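Local coordinates for protein elastinolytic metalloprotease (Pseudoalteromonas sp. CF6-2, PDB 6IK4) that probably acts as a zinc-dependent M23 metalloendopeptidase that degrades elastin and is linked to attack on the peptidoglycan of Gram-positive bacteria, at residues A[1-5]-A[69-73]; A[6-11]-A[169-173]; A[16-20]-A[155-159]; A[39-43]-A[114-118]; A[79-85]-A[96-101]. All blocks are in the same frame, centred on the assembly; numbering follows the deposited sequence.

The five contacts show how the C-terminal part of the protein, which holds its M23 peptidase region, is joined; a zinc ion is bound there by H21, D34 and H120. Contacts 4 and 5 bring the two predicted catalytic histidines, H118 and H79, together: H118 NE2 and H79 CD2 lie 3.2 Å apart, and P117 and Y100 touch. Contact 3 also lies near the metal, nearest atoms of G18 and the zinc being about 8 Å apart. Contacts 2 and 3 touch through L171, whose CD2 is 3.9 Å from F158 CZ, and strand 171-172 of contact 2 neighbours strand 14-17 of contact 3. Contact 1 continues into contact 2 along the sequence, but its centre is about 31 Å from that of contact 4.

Contact 1 of 5, residues A[1-5]-A[69-73]; sequences ATFTM and HSSGF
S71 OG, 3.7 Å from F3 CB across the contact, is gripped by two groups of its own turn. H69 ND1 shares a 2.8 Å hydrogen bond with S71 OG in which either may be the donor, and the backbone N of F73 adds a weak one. Because S71 OG stands between its backbone N and carbonyl carbon (chi1 63°), the hydroxyl can serve both partners and hold the imidazole in one rotation. G72 N donates to H69 O and closes the type I turn; the positive phi of G72 would press any side chain against the preceding carbonyl.

The imidazole so held meets F3 on one face: F3 CD1 comes in near the rim, 3.6 Å from H69 CG, with the ring planes inclined at 59°. At the imidazole edge A1 O lies in the ring plane, 3.4 Å from H69 CE1. F73 meets the F3 ring differently: its CB sits over the centre of that ring, 3.5 Å from the centroid, as a CH-pi contact. The F3 and F73 rings are nearly parallel but slid apart. Three aromatic residues thus gather the N-terminal run against the turn.

F3 also rests on L123 of strand 119-125 and meets H53 edge-to-face, while the turn joins strand 64-68 to strand 73-81.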
# COMPACT_ATOMS: atom_id res chain seq x y z
N ALA A 1 9.94 3.38 18.54
CA ALA A 1 10.54 4.55 17.91
C ALA A 1 9.49 5.38 17.18
O ALA A 1 8.30 5.06 17.20
CB ALA A 1 11.65 4.13 16.96
N THR A 2 9.95 6.46 16.55
CA THR A 2 9.06 7.30 15.76
C THR A 2 8.55 6.51 14.56
O THR A 2 9.30 5.77 13.92
CB THR A 2 9.79 8.56 15.30
OG1 THR A 2 10.16 9.34 16.45
CG2 THR A 2 8.91 9.42 14.42
N PHE A 3 7.26 6.64 14.28
CA PHE A 3 6.67 5.95 13.14
C PHE A 3 7.38 6.33 11.85
O PHE A 3 7.48 7.51 11.50
CB PHE A 3 5.20 6.29 13.03
CG PHE A 3 4.50 5.60 11.91
CD1 PHE A 3 4.36 4.22 11.91
CD2 PHE A 3 3.97 6.32 10.85
CE1 PHE A 3 3.71 3.57 10.88
CE2 PHE A 3 3.32 5.67 9.81
CZ PHE A 3 3.19 4.30 9.83
N THR A 4 7.86 5.33 11.12
CA THR A 4 8.49 5.50 9.82
C THR A 4 8.03 4.35 8.94
O THR A 4 7.97 3.21 9.41
CB THR A 4 10.02 5.48 9.95
OG1 THR A 4 10.42 6.48 10.91
CG2 THR A 4 10.67 5.78 8.62
N MET A 5 7.70 4.64 7.69
CA MET A 5 7.22 3.64 6.73
C MET A 5 8.26 3.43 5.64
O MET A 5 8.90 4.39 5.21
CB MET A 5 5.94 4.08 6.02
CG MET A 5 4.79 4.51 6.86
SD MET A 5 3.37 4.56 5.76
CE MET A 5 3.45 6.20 5.06
N HIS A 69 1.19 -0.01 14.33
CA HIS A 69 2.41 0.42 15.00
C HIS A 69 2.11 0.86 16.43
O HIS A 69 0.99 1.26 16.76
CB HIS A 69 3.06 1.56 14.21
CG HIS A 69 4.42 1.94 14.69
ND1 HIS A 69 4.66 3.11 15.40
CD2 HIS A 69 5.63 1.34 14.56
CE1 HIS A 69 5.95 3.20 15.68
NE2 HIS A 69 6.56 2.14 15.19
N SER A 70 3.13 0.79 17.28
CA SER A 70 2.98 1.23 18.67
C SER A 70 2.47 2.67 18.79
O SER A 70 1.90 3.03 19.83
CB SER A 70 4.32 1.07 19.39
OG SER A 70 5.31 1.86 18.74
N SER A 71 2.67 3.49 17.76
CA SER A 71 2.20 4.88 17.76
C SER A 71 0.71 5.02 17.45
O SER A 71 0.18 6.13 17.55
CB SER A 71 2.97 5.68 16.71
OG SER A 71 2.68 5.13 15.43
N GLY A 72 0.04 3.95 17.04
CA GLY A 72 -1.33 4.05 16.58
C GLY A 72 -1.50 4.36 15.11
O GLY A 72 -2.64 4.35 14.63
N PHE A 73 -0.43 4.68 14.40
CA PHE A 73 -0.47 4.62 12.94
C PHE A 73 -0.48 3.17 12.49
O PHE A 73 0.07 2.29 13.15
CB PHE A 73 0.73 5.34 12.32
CG PHE A 73 0.62 6.82 12.39
CD1 PHE A 73 -0.13 7.51 11.44
CD2 PHE A 73 1.21 7.53 13.42
CE1 PHE A 73 -0.26 8.90 11.51
CE2 PHE A 73 1.09 8.91 13.49
CZ PHE A 73 0.35 9.59 12.53

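Contact 2 of 5, residues A[6-11]-A[169-173]; sequences NLPWSQ and RPLYR
R173, the last residue of the chain, reaches W9 with one direct hydrogen bond: R173 NH1 donates to W9 O over 2.9 Å, at a fairly straight 162°. The carbonyl oxygen lies near the guanidinium plane, although the donor is tilted from the plane of the carbonyl. A second, weak bond runs from W9 NE1 to L171 O at 3.4 Å, and this indole N-H also leans weakly on Y13 O. Two waters complete the polar set. One accepts from R173 NE at 2.9 Å and donates to N6 OD1, while the other accepts from R173 NH2 and gives a weak bond to the same N6 oxygen.

Flat groups meet next. N6 CB lies over one face of the guanidinium, toward its rim, and the amide stacks with planes 15° apart, R173 NH2 approaching N6 CG to 3.5 Å. R173 CG is anti to the backbone N (chi1 -179°) and the chain runs extended from CG to NE, which carries the guanidinium out to N6 and W9 O.

In the fold, the C-terminal strand 171-172 runs antiparallel to strand 14-17, with backbone bonds from L171 to W15 and from R173 to Y13, and the 6-11 segment packs against it, itself bonded through its backbone to A52 and Q50.

The apolar part is buried. L7 CD2 meets L171 CD2 at 3.8 Å, the two side chains crossing at about a right angle, and W9 CZ2 touches the same L171 methyl at 4.0 Å. L7 CB lies over one face of the W9 indole, whose ring stacks on W15 and meets F35 edge-to-face.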
# COMPACT_ATOMS: atom_id res chain seq x y z
N ASN A 6 8.36 2.20 5.15
CA ASN A 6 9.12 1.89 3.95
C ASN A 6 8.18 1.39 2.86
O ASN A 6 7.14 0.81 3.16
CB ASN A 6 10.19 0.83 4.19
CG ASN A 6 11.07 1.14 5.39
OD1 ASN A 6 11.67 2.21 5.47
ND2 ASN A 6 11.15 0.20 6.33
N LEU A 7 8.57 1.59 1.60
CA LEU A 7 7.84 0.96 0.51
C LEU A 7 7.84 -0.55 0.71
O LEU A 7 8.86 -1.12 1.12
CB LEU A 7 8.47 1.32 -0.84
CG LEU A 7 8.39 2.81 -1.17
CD1 LEU A 7 9.39 3.15 -2.29
CD2 LEU A 7 6.97 3.19 -1.58
N PRO A 8 6.72 -1.23 0.41
CA PRO A 8 6.60 -2.65 0.77
C PRO A 8 7.31 -3.62 -0.17
O PRO A 8 6.78 -4.69 -0.50
CB PRO A 8 5.09 -2.87 0.77
CG PRO A 8 4.58 -1.89 -0.26
CD PRO A 8 5.45 -0.67 -0.08
N TRP A 9 8.53 -3.27 -0.58
CA TRP A 9 9.38 -4.15 -1.36
C TRP A 9 10.83 -3.86 -1.00
O TRP A 9 11.13 -2.96 -0.20
CB TRP A 9 9.11 -4.01 -2.87
CG TRP A 9 9.18 -2.61 -3.43
CD1 TRP A 9 10.29 -1.98 -3.92
CD2 TRP A 9 8.08 -1.71 -3.61
NE1 TRP A 9 9.95 -0.72 -4.38
CE2 TRP A 9 8.60 -0.53 -4.20
CE3 TRP A 9 6.71 -1.77 -3.32
CZ2 TRP A 9 7.79 0.57 -4.50
CZ3 TRP A 9 5.90 -0.68 -3.63
CH2 TRP A 9 6.45 0.47 -4.20
N SER A 10 11.74 -4.64 -1.57
CA SER A 10 13.12 -4.65 -1.10
C SER A 10 13.90 -3.44 -1.59
O SER A 10 13.63 -2.88 -2.65
CB SER A 10 13.82 -5.94 -1.53
OG SER A 10 13.24 -7.04 -0.85
N GLN A 11 14.89 -3.05 -0.80
CA GLN A 11 15.77 -1.95 -1.15
C GLN A 11 16.43 -2.19 -2.51
O GLN A 11 16.88 -3.31 -2.81
CB GLN A 11 16.83 -1.79 -0.06
CG GLN A 11 18.07 -1.04 -0.49
CD GLN A 11 17.88 0.46 -0.45
OE1 GLN A 11 17.04 0.96 0.31
NE2 GLN A 11 18.64 1.18 -1.26
N ARG A 169 5.46 4.93 -12.97
CA ARG A 169 6.88 4.95 -13.33
C ARG A 169 7.67 4.17 -12.26
O ARG A 169 7.25 4.13 -11.16
CB ARG A 169 7.44 6.35 -13.42
CG ARG A 169 6.64 7.26 -14.30
CD ARG A 169 7.56 8.11 -15.11
NE ARG A 169 7.79 9.41 -14.53
CZ ARG A 169 8.23 10.45 -15.24
NH1 ARG A 169 8.42 11.65 -14.67
NH2 ARG A 169 8.53 10.32 -16.52
N PRO A 170 8.81 3.56 -12.60
CA PRO A 170 9.57 2.79 -11.61
C PRO A 170 9.83 3.59 -10.35
O PRO A 170 10.47 4.65 -10.38
CB PRO A 170 10.87 2.46 -12.35
CG PRO A 170 10.48 2.46 -13.80
CD PRO A 170 9.46 3.54 -13.93
N LEU A 171 9.32 3.08 -9.24
CA LEU A 171 9.48 3.70 -7.93
C LEU A 171 10.46 2.85 -7.14
O LEU A 171 10.09 1.80 -6.60
CB LEU A 171 8.12 3.80 -7.23
CG LEU A 171 8.11 4.47 -5.84
CD1 LEU A 171 8.58 5.91 -5.93
CD2 LEU A 171 6.71 4.38 -5.23
N TYR A 172 11.72 3.30 -7.07
CA TYR A 172 12.78 2.54 -6.42
C TYR A 172 12.77 2.75 -4.92
O TYR A 172 12.70 3.89 -4.45
CB TYR A 172 14.15 2.95 -6.96
CG TYR A 172 14.48 2.36 -8.30
CD1 TYR A 172 14.10 3.01 -9.47
CD2 TYR A 172 15.16 1.16 -8.40
CE1 TYR A 172 14.39 2.47 -10.71
CE2 TYR A 172 15.45 0.61 -9.63
CZ TYR A 172 15.08 1.27 -10.77
OH TYR A 172 15.37 0.72 -12.00
N ARG A 173 12.89 1.67 -4.17
CA ARG A 173 13.16 1.84 -2.76
C ARG A 173 14.64 2.15 -2.60
O ARG A 173 14.97 3.22 -2.08
CB ARG A 173 12.77 0.63 -1.95
CG ARG A 173 13.04 0.87 -0.46
CD ARG A 173 12.59 -0.29 0.40
NE ARG A 173 13.06 -0.16 1.78
CZ ARG A 173 13.01 -1.16 2.65
NH1 ARG A 173 12.53 -2.33 2.26
NH2 ARG A 173 13.45 -0.99 3.90
O HOH W 1 13.11 2.47 3.00
O HOH W 2 14.81 1.33 5.28

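Contact 3 of 5, residues A[16-20]-A[155-159]; sequences YSGGA and NFYFE
F156 turns one face of its ring to the backbone of G19 and A20, a contact between ring and main chain. G19 CA lies over the centre of that face, 3.7 Å from the centroid and 9° off the ring normal, as a CH-pi contact. On the same ring A20 N approaches F156 CE1 to 3.4 Å over the face, and A20 CB adds an apolar touch to the same CE1 at 3.9 Å. F156 CG is anti to its backbone N (chi1 171°), which carries the ring from the 155-159 segment over to the glycines.

Contacts of polar oxygens with ring atoms form a second kind. G18 O comes obliquely to within 3.3 Å of F156 CZ. S17 OG lies in the plane of the F158 ring at its edge, 3.5 Å from F158 CZ, with S17 CB close by.

Within the 16-20 segment, the S17 hydroxyl donates to G18 O over 2.8 Å, in the carbonyl plane and on a lone pair. Outside it, G19 O bonds to ND1 of H21, a zinc ligand, and the G18 backbone pairs with D34, another ligand; L33 of strand 32-36 touches both phenylalanines.

No hydrogen bond crosses between the two segments, which come from different beta sheets. The S17 proton goes to G18 O of its own segment, and the oxygen lies at the C-H edge of F158, a probably favourable electrostatic match in this buried site. The contact thus rests on van der Waals and CH-pi contact rather than on hydrogen bonds, beside backbone that is bonded to two zinc ligands.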
# COMPACT_ATOMS: atom_id res chain seq x y z
N TYR A 16 5.50 -0.17 -9.12
CA TYR A 16 4.77 0.96 -9.67
C TYR A 16 3.64 1.35 -8.73
O TYR A 16 3.03 0.50 -8.09
CB TYR A 16 4.15 0.64 -11.03
CG TYR A 16 5.13 0.15 -12.06
CD1 TYR A 16 5.83 1.06 -12.85
CD2 TYR A 16 5.33 -1.20 -12.26
CE1 TYR A 16 6.73 0.61 -13.82
CE2 TYR A 16 6.22 -1.66 -13.23
CZ TYR A 16 6.92 -0.75 -14.00
OH TYR A 16 7.80 -1.20 -14.96
N SER A 17 3.35 2.65 -8.68
CA SER A 17 2.23 3.16 -7.91
C SER A 17 1.30 3.96 -8.80
O SER A 17 1.75 4.67 -9.71
CB SER A 17 2.70 4.06 -6.75
OG SER A 17 1.58 4.54 -6.00
N GLY A 18 0.00 3.87 -8.51
CA GLY A 18 -0.98 4.80 -9.04
C GLY A 18 -1.10 6.02 -8.16
O GLY A 18 -0.34 6.21 -7.21
N GLY A 19 -2.08 6.86 -8.49
CA GLY A 19 -2.31 8.06 -7.71
C GLY A 19 -3.01 7.79 -6.39
O GLY A 19 -3.66 6.76 -6.18
N ALA A 20 -2.88 8.77 -5.48
CA ALA A 20 -3.50 8.64 -4.17
C ALA A 20 -5.02 8.70 -4.28
O ALA A 20 -5.58 9.44 -5.11
CB ALA A 20 -2.99 9.75 -3.24
N ASN A 155 0.43 17.27 -10.11
CA ASN A 155 -0.40 17.20 -8.91
C ASN A 155 -0.01 16.07 -7.97
O ASN A 155 -0.01 16.26 -6.74
CB ASN A 155 -1.87 17.01 -9.29
CG ASN A 155 -2.35 18.01 -10.32
OD1 ASN A 155 -1.72 19.04 -10.53
ND2 ASN A 155 -3.47 17.72 -10.97
N PHE A 156 0.28 14.89 -8.50
CA PHE A 156 0.60 13.72 -7.69
C PHE A 156 2.01 13.26 -8.01
O PHE A 156 2.34 13.06 -9.19
CB PHE A 156 -0.37 12.56 -7.94
CG PHE A 156 0.08 11.28 -7.28
CD1 PHE A 156 -0.13 11.10 -5.91
CD2 PHE A 156 0.79 10.31 -7.99
CE1 PHE A 156 0.32 9.94 -5.28
CE2 PHE A 156 1.24 9.15 -7.36
CZ PHE A 156 1.01 8.98 -6.00
N TYR A 157 2.81 13.03 -6.97
CA TYR A 157 4.15 12.46 -7.17
C TYR A 157 4.75 12.06 -5.83
O TYR A 157 4.24 12.40 -4.76
CB TYR A 157 5.07 13.45 -7.88
CG TYR A 157 5.13 14.81 -7.21
CD1 TYR A 157 6.05 15.07 -6.20
CD2 TYR A 157 4.26 15.82 -7.59
CE1 TYR A 157 6.10 16.32 -5.57
CE2 TYR A 157 4.31 17.08 -6.97
CZ TYR A 157 5.23 17.32 -5.97
OH TYR A 157 5.27 18.55 -5.36
N PHE A 158 5.83 11.29 -5.92
CA PHE A 158 6.74 11.00 -4.82
C PHE A 158 8.01 11.82 -5.03
O PHE A 158 8.55 11.83 -6.13
CB PHE A 158 7.09 9.51 -4.78
CG PHE A 158 5.92 8.59 -4.69
CD1 PHE A 158 5.22 8.22 -5.83
CD2 PHE A 158 5.52 8.08 -3.47
CE1 PHE A 158 4.14 7.35 -5.75
CE2 PHE A 158 4.43 7.21 -3.38
CZ PHE A 158 3.75 6.84 -4.52
N GLU A 159 8.49 12.47 -3.97
CA GLU A 159 9.65 13.35 -4.12
C GLU A 159 10.76 12.92 -3.16
O GLU A 159 10.53 12.81 -1.95
CB GLU A 159 9.25 14.80 -3.86
CG GLU A 159 10.28 15.81 -4.31
CD GLU A 159 10.11 17.16 -3.65
OE1 GLU A 159 9.06 17.80 -3.86
OE2 GLU A 159 11.02 17.57 -2.90

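Contact 4 of 5, residues A[39-43]-A[114-118]; sequences SGGWG and SSGPH
The run leading into the HxH motif of M23 peptidases, here H118 and H120, carries on its surface the indole of W42, laid over G116 and P117. P117 CD stands over the six-membered ring, 3.8 Å from its centroid and 12° off the normal, a CH-pi contact, while P117 CG reaches W42 CE3 at 3.6 Å. Nearer the rim of the same face lies G116 CA, 3.5 Å from W42 CZ2. At the ring edge, close to its plane, S114 OG is 3.4 Å from W42 CZ2. W42 NE1 gives its proton to a water at 3.1 Å, in the ring plane, and this water donates in turn to S114 O. An alanine here removes the indole, which would probably leave P117 without the aromatic face against it and that water without its N-H donor.

The backbone beneath is set by two bonds. G116 N donates to S114 OG at 3.1 Å, an ST turn. H118 ND1 donates to G116 O over 2.8 Å, nearly along the C=O axis and in the imidazole plane, which fixes the rotation of this predicted catalytic histidine and sends NE2 the other way. W42 thus packs on G116, whose carbonyl orients H118.

The 39-43 loop follows strand 32-36 and precedes strand 48-50; the other segment lies between helix 104-107 and strand 119-125, and H118 rests against D34 and N36 of strand 32-36.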
# COMPACT_ATOMS: atom_id res chain seq x y z
N SER A 39 3.91 -7.78 -12.79
CA SER A 39 4.02 -9.20 -13.09
C SER A 39 3.02 -9.66 -14.15
O SER A 39 3.18 -10.75 -14.70
CB SER A 39 3.82 -10.03 -11.82
OG SER A 39 2.45 -10.11 -11.47
N GLY A 40 1.97 -8.87 -14.43
CA GLY A 40 1.00 -9.24 -15.44
C GLY A 40 -0.41 -9.20 -14.90
O GLY A 40 -0.69 -8.57 -13.87
N GLY A 41 -1.32 -9.88 -15.60
CA GLY A 41 -2.73 -9.89 -15.25
C GLY A 41 -3.08 -11.01 -14.30
O GLY A 41 -2.21 -11.63 -13.67
N TRP A 42 -4.38 -11.29 -14.20
CA TRP A 42 -4.85 -12.39 -13.36
C TRP A 42 -4.21 -13.71 -13.80
O TRP A 42 -4.06 -13.99 -14.99
CB TRP A 42 -6.37 -12.49 -13.41
CG TRP A 42 -7.06 -11.23 -13.02
CD1 TRP A 42 -7.82 -10.42 -13.82
CD2 TRP A 42 -7.03 -10.59 -11.73
NE1 TRP A 42 -8.28 -9.34 -13.11
CE2 TRP A 42 -7.80 -9.42 -11.82
CE3 TRP A 42 -6.43 -10.91 -10.51
CZ2 TRP A 42 -8.00 -8.56 -10.74
CZ3 TRP A 42 -6.62 -10.05 -9.42
CH2 TRP A 42 -7.39 -8.89 -9.55
N GLY A 43 -3.83 -14.53 -12.81
CA GLY A 43 -3.12 -15.76 -13.06
C GLY A 43 -1.61 -15.65 -13.08
O GLY A 43 -0.92 -16.68 -13.04
N SER A 114 -11.46 -4.11 -9.17
CA SER A 114 -10.05 -4.20 -9.55
C SER A 114 -9.91 -4.47 -11.05
O SER A 114 -10.60 -5.35 -11.59
CB SER A 114 -9.33 -5.29 -8.77
OG SER A 114 -8.01 -5.46 -9.26
N SER A 115 -8.99 -3.76 -11.68
CA SER A 115 -8.63 -3.97 -13.08
C SER A 115 -7.49 -4.97 -13.27
O SER A 115 -7.17 -5.32 -14.42
CB SER A 115 -8.25 -2.63 -13.73
OG SER A 115 -9.33 -1.71 -13.66
N GLY A 116 -6.86 -5.42 -12.19
CA GLY A 116 -5.74 -6.34 -12.29
C GLY A 116 -5.04 -6.46 -10.95
O GLY A 116 -5.27 -5.67 -10.03
N PRO A 117 -4.17 -7.46 -10.82
CA PRO A 117 -3.51 -7.70 -9.52
C PRO A 117 -2.73 -6.48 -9.03
O PRO A 117 -1.99 -5.84 -9.79
CB PRO A 117 -2.57 -8.87 -9.82
CG PRO A 117 -3.18 -9.57 -11.01
CD PRO A 117 -3.84 -8.48 -11.82
N HIS A 118 -2.91 -6.17 -7.75
CA HIS A 118 -2.19 -5.11 -7.05
C HIS A 118 -2.54 -5.22 -5.58
O HIS A 118 -3.50 -5.90 -5.21
CB HIS A 118 -2.55 -3.72 -7.59
CG HIS A 118 -3.96 -3.31 -7.28
ND1 HIS A 118 -5.04 -3.73 -8.03
CD2 HIS A 118 -4.46 -2.51 -6.31
CE1 HIS A 118 -6.14 -3.20 -7.53
NE2 HIS A 118 -5.82 -2.46 -6.49
O HOH W 3 -1.48 -6.05 -12.35
O HOH W 4 -10.27 -7.13 -13.92

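Contact 5 of 5, residues A[79-85]-A[96-101]; sequences HMSNLQY and LLGRYA
M80 curls against the strand of R99 and Y100, and its side chain follows one carbonyl from root to tip. M80 CB is 3.7 Å from R99 O; the chain then bends at chi2 (-66°) and again at chi3, curling SD past the same oxygen and to 4.1 Å from Y100 CA. The methyl CE ends 3.3 Å from R99 O and beside G98 C. That oxygen is already engaged, for S81 N donates to R99 O over 2.7 Å.

S81 and R99 form an antiparallel hydrogen-bonded pair joining strands 73-81 and 96-100, with R99 N returning a bond to S81 O at 2.9 Å. M80 and Y100 are the adjoining non-hydrogen-bonded pair. Farther along, Q84 N donates to L97 O, while at G98 a side chain would clash with S81 O. S81 OG donates to N82 OD1 over 2.9 Å; the N82 amide runs beside the R99 guanidinium, planes 4° apart, and R99 NH2 itself bonds to T46 OG1. An alanine in place of S81 loses that hydroxyl, which would probably set the N82 amide free to turn beside R99.

H79 NE2 bonds to a glycerol, probably from the crystallisation liquor. A101 N donates to H79 O over 2.8 Å, and H79 ND1 bonds to A107 O. Backbone and ring of this predicted catalytic histidine are thus both held by main-chain partners, which probably limits its rotation.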
# COMPACT_ATOMS: atom_id res chain seq x y z
N HIS A 79 -6.72 -6.73 -1.12
CA HIS A 79 -6.54 -7.56 -2.32
C HIS A 79 -5.44 -8.61 -2.13
O HIS A 79 -4.70 -8.92 -3.07
CB HIS A 79 -6.24 -6.74 -3.58
CG HIS A 79 -7.22 -5.65 -3.87
ND1 HIS A 79 -8.58 -5.87 -3.95
CD2 HIS A 79 -7.03 -4.34 -4.16
CE1 HIS A 79 -9.18 -4.73 -4.25
NE2 HIS A 79 -8.26 -3.79 -4.38
N MET A 80 -5.34 -9.19 -0.93
CA MET A 80 -4.24 -10.08 -0.57
C MET A 80 -4.63 -11.55 -0.72
O MET A 80 -5.80 -11.91 -0.81
CB MET A 80 -3.80 -9.82 0.88
CG MET A 80 -3.32 -8.39 1.16
SD MET A 80 -1.80 -8.05 0.25
CE MET A 80 -0.62 -9.11 1.07
N SER A 81 -3.60 -12.40 -0.70
CA SER A 81 -3.77 -13.84 -0.62
C SER A 81 -2.60 -14.43 0.16
O SER A 81 -1.62 -13.74 0.46
CB SER A 81 -3.86 -14.47 -2.02
OG SER A 81 -2.59 -14.48 -2.65
N ASN A 82 -2.72 -15.71 0.51
CA ASN A 82 -1.65 -16.44 1.20
C ASN A 82 -1.17 -15.69 2.44
O ASN A 82 0.03 -15.58 2.69
CB ASN A 82 -0.46 -16.70 0.28
CG ASN A 82 -0.86 -17.43 -0.99
OD1 ASN A 82 -1.08 -16.82 -2.03
ND2 ASN A 82 -0.95 -18.76 -0.90
N LEU A 83 -2.12 -15.16 3.22
CA LEU A 83 -1.75 -14.37 4.39
C LEU A 83 -1.03 -15.25 5.41
O LEU A 83 -1.38 -16.41 5.60
CB LEU A 83 -2.99 -13.73 5.01
CG LEU A 83 -3.64 -12.58 4.24
CD1 LEU A 83 -4.81 -12.00 5.02
CD2 LEU A 83 -2.61 -11.48 3.90
N GLN A 84 -0.02 -14.69 6.06
CA GLN A 84 0.93 -15.45 6.86
C GLN A 84 0.74 -15.27 8.36
O GLN A 84 1.43 -15.94 9.14
CB GLN A 84 2.37 -15.08 6.49
CG GLN A 84 2.73 -15.43 5.05
CD GLN A 84 2.75 -16.92 4.81
OE1 GLN A 84 3.48 -17.66 5.48
NE2 GLN A 84 1.94 -17.38 3.85
N TYR A 85 -0.16 -14.39 8.79
CA TYR A 85 -0.27 -14.01 10.19
C TYR A 85 -1.73 -13.91 10.59
O TYR A 85 -2.63 -13.75 9.75
CB TYR A 85 0.48 -12.69 10.46
CG TYR A 85 1.95 -12.89 10.23
CD1 TYR A 85 2.74 -13.50 11.20
CD2 TYR A 85 2.54 -12.56 9.02
CE1 TYR A 85 4.08 -13.74 10.98
CE2 TYR A 85 3.89 -12.78 8.81
CZ TYR A 85 4.65 -13.38 9.78
OH TYR A 85 6.00 -13.63 9.58
N LEU A 96 7.30 -10.69 5.33
CA LEU A 96 6.40 -11.11 4.26
C LEU A 96 5.00 -11.36 4.81
O LEU A 96 4.78 -12.33 5.54
CB LEU A 96 6.94 -12.37 3.59
CG LEU A 96 8.33 -12.22 2.97
CD1 LEU A 96 8.76 -13.52 2.29
CD2 LEU A 96 8.34 -11.06 1.96
N LEU A 97 4.02 -10.51 4.44
CA LEU A 97 2.67 -10.63 4.98
C LEU A 97 1.81 -11.63 4.20
O LEU A 97 0.87 -12.21 4.75
CB LEU A 97 1.98 -9.26 4.96
CG LEU A 97 2.60 -8.19 5.88
CD1 LEU A 97 1.94 -6.82 5.67
CD2 LEU A 97 2.49 -8.64 7.35
N GLY A 98 2.11 -11.80 2.92
CA GLY A 98 1.24 -12.50 2.00
C GLY A 98 1.59 -12.03 0.60
O GLY A 98 2.52 -11.25 0.39
N ARG A 99 0.84 -12.54 -0.37
CA ARG A 99 0.94 -12.05 -1.74
C ARG A 99 -0.25 -11.15 -2.03
O ARG A 99 -1.29 -11.25 -1.38
CB ARG A 99 0.95 -13.21 -2.75
CG ARG A 99 2.17 -14.11 -2.66
CD ARG A 99 2.02 -15.37 -3.51
NE ARG A 99 1.77 -15.09 -4.92
CZ ARG A 99 1.51 -16.02 -5.84
NH1 ARG A 99 1.48 -17.31 -5.51
NH2 ARG A 99 1.29 -15.67 -7.11
N TYR A 100 -0.11 -10.25 -3.01
CA TYR A 100 -1.35 -9.68 -3.52
C TYR A 100 -1.92 -10.67 -4.52
O TYR A 100 -1.18 -11.39 -5.19
CB TYR A 100 -1.21 -8.26 -4.09
CG TYR A 100 -0.31 -7.95 -5.27
CD1 TYR A 100 -0.66 -8.31 -6.58
CD2 TYR A 100 0.83 -7.18 -5.09
CE1 TYR A 100 0.16 -7.97 -7.66
CE2 TYR A 100 1.64 -6.83 -6.15
CZ TYR A 100 1.30 -7.22 -7.43
OH TYR A 100 2.13 -6.86 -8.48
N ALA A 101 -3.25 -10.76 -4.54
CA ALA A 101 -3.93 -11.90 -5.15
C ALA A 101 -3.75 -11.90 -6.66
O ALA A 101 -3.86 -10.86 -7.31
CB ALA A 101 -5.41 -11.86 -4.80
O HOH W 5 6.30 -14.21 6.90